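PDB 4MX8: periplasmic binding protein from Xylanimonas cellulosilytica, which probably binds a solute outside the cell membrane, perhaps an iron complex such as a siderophore, for delivery to an ABC-type importer. Local coordinates for residues A[163-168]-A[301-306]. Residues are numbered along the deposited sequence; the frame is centred on the assembly and turned at random.
Sequences AELEAG and TTRIMI
Helices 155-179 and 299-309 run side by side in the same direction here, with segment axes 10.2 Å apart and 18° between them. The polar part is a salt bridge between E164 and R303. NE and NH2 of R303 each bond a different carboxylate oxygen of E164, on its syn lone pair. NE of R303 donates to OE1 of E164 over 2.9 Å, and NH2 of R303 donates to OE2 of E164 over 3.2 Å. The carboxylate and guanidinium planes are only 13° apart, so the two groups meet edge to edge, nearly coplanar. E164 reaches over with CG anti to its backbone N (chi1 180°) and a bend at chi2. The R303 chain is extended from CG to NE and crosses E164 at about a right angle. NH1 of R303 forms a second salt bridge, with E300.

The apolar part is centred on L165. L165 CD2 lies 3.8 Å from CG of R303, against the aliphatic part of that side chain. L165 CD2 is also 4.0 Å from CB of T302 and 4.2 Å from CD1 of I306. T302 turns its carbon side to the leucine; its OG1 is hydrogen-bonded to Y137 OH and G298 O. L141 of helix 137-152 also touches both L165 and T302. About one turn after L165 comes G168, and I306 of the other helix packs on its backbone, with I306 CG2 3.4 Å from G168 O. The CA atoms of G168 and I306 are 6.4 Å apart.

Helix 155-179 leads to strand 183-189 and, as in TroA-like binding proteins, spans the two lobes. The last helix, 299-309, packs against its middle. Two bonds from different guanidinium nitrogens fix the rotation of the E164 carboxylate. The charges pair at the more exposed margin, while leucine, threonine and isoleucine fill the buried side.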
# COMPACT_ATOMS: atom_id res chain seq x y z
N ALA A 163 -15.03 1.86 -10.90
CA ALA A 163 -16.13 0.91 -11.11
C ALA A 163 -15.66 -0.55 -11.07
O ALA A 163 -16.27 -1.39 -10.42
CB ALA A 163 -16.81 1.21 -12.41
N GLU A 164 -14.58 -0.84 -11.79
CA GLU A 164 -14.03 -2.18 -11.82
C GLU A 164 -13.58 -2.59 -10.42
O GLU A 164 -13.92 -3.67 -9.93
CB GLU A 164 -12.87 -2.27 -12.81
CG GLU A 164 -12.25 -3.66 -12.88
CD GLU A 164 -10.74 -3.65 -13.18
OE1 GLU A 164 -10.02 -4.56 -12.69
OE2 GLU A 164 -10.29 -2.74 -13.92
N LEU A 165 -12.82 -1.71 -9.76
CA LEU A 165 -12.29 -2.03 -8.44
C LEU A 165 -13.39 -2.18 -7.38
O LEU A 165 -13.27 -2.99 -6.46
CB LEU A 165 -11.26 -0.99 -7.99
CG LEU A 165 -9.95 -0.92 -8.78
CD1 LEU A 165 -9.05 0.15 -8.19
CD2 LEU A 165 -9.25 -2.26 -8.76
N GLU A 166 -14.47 -1.41 -7.49
CA GLU A 166 -15.55 -1.54 -6.53
C GLU A 166 -16.22 -2.90 -6.68
O GLU A 166 -16.51 -3.57 -5.69
CB GLU A 166 -16.57 -0.41 -6.69
CG GLU A 166 -17.65 -0.41 -5.63
CD GLU A 166 -18.55 0.82 -5.69
OE1 GLU A 166 -18.03 1.95 -5.53
OE2 GLU A 166 -19.79 0.66 -5.88
N ALA A 167 -16.43 -3.31 -7.93
CA ALA A 167 -16.98 -4.62 -8.21
C ALA A 167 -16.06 -5.76 -7.75
O ALA A 167 -16.52 -6.78 -7.25
CB ALA A 167 -17.29 -4.76 -9.67
N GLY A 168 -14.75 -5.59 -7.94
CA GLY A 168 -13.80 -6.60 -7.52
C GLY A 168 -13.72 -6.73 -6.01
O GLY A 168 -13.70 -7.83 -5.46
N THR A 301 -2.24 -2.66 -8.05
CA THR A 301 -2.02 -3.21 -6.72
C THR A 301 -3.32 -3.69 -6.07
O THR A 301 -3.37 -4.78 -5.49
CB THR A 301 -1.34 -2.15 -5.84
OG1 THR A 301 -0.06 -1.84 -6.40
CG2 THR A 301 -1.15 -2.64 -4.41
N THR A 302 -4.38 -2.89 -6.17
CA THR A 302 -5.66 -3.27 -5.58
C THR A 302 -6.21 -4.52 -6.27
O THR A 302 -6.85 -5.35 -5.63
CB THR A 302 -6.71 -2.13 -5.65
OG1 THR A 302 -6.19 -0.96 -5.01
CG2 THR A 302 -7.96 -2.53 -4.93
N ARG A 303 -5.97 -4.65 -7.57
CA ARG A 303 -6.38 -5.86 -8.26
C ARG A 303 -5.61 -7.05 -7.69
O ARG A 303 -6.20 -8.10 -7.44
CB ARG A 303 -6.14 -5.77 -9.78
CG ARG A 303 -6.81 -4.61 -10.49
CD ARG A 303 -6.59 -4.73 -12.00
NE ARG A 303 -7.26 -3.68 -12.79
CZ ARG A 303 -6.61 -2.70 -13.41
NH1 ARG A 303 -5.29 -2.64 -13.35
NH2 ARG A 303 -7.28 -1.79 -14.11
N ILE A 304 -4.30 -6.89 -7.47
CA ILE A 304 -3.49 -7.96 -6.88
C ILE A 304 -4.05 -8.33 -5.50
O ILE A 304 -4.17 -9.51 -5.18
CB ILE A 304 -2.01 -7.57 -6.77
CG1 ILE A 304 -1.39 -7.45 -8.15
CG2 ILE A 304 -1.22 -8.59 -5.98
CD1 ILE A 304 0.01 -6.91 -8.09
N MSE A 305 -4.39 -7.34 -4.70
CA MSE A 305 -5.04 -7.60 -3.42
C MSE A 305 -6.33 -8.40 -3.58
O MSE A 305 -6.52 -9.43 -2.92
CB MSE A 305 -5.34 -6.29 -2.71
CG MSE A 305 -4.09 -5.51 -2.38
SE MSE A 305 -4.50 -3.82 -1.52
CE MSE A 305 -2.74 -3.38 -0.93
N ILE A 306 -7.21 -7.94 -4.47
CA ILE A 306 -8.45 -8.65 -4.76
C ILE A 306 -8.23 -10.13 -5.14
O ILE A 306 -8.93 -11.01 -4.66
CB ILE A 306 -9.29 -7.91 -5.84
CG1 ILE A 306 -9.75 -6.56 -5.28
CG2 ILE A 306 -10.48 -8.71 -6.24
CD1 ILE A 306 -10.14 -5.56 -6.33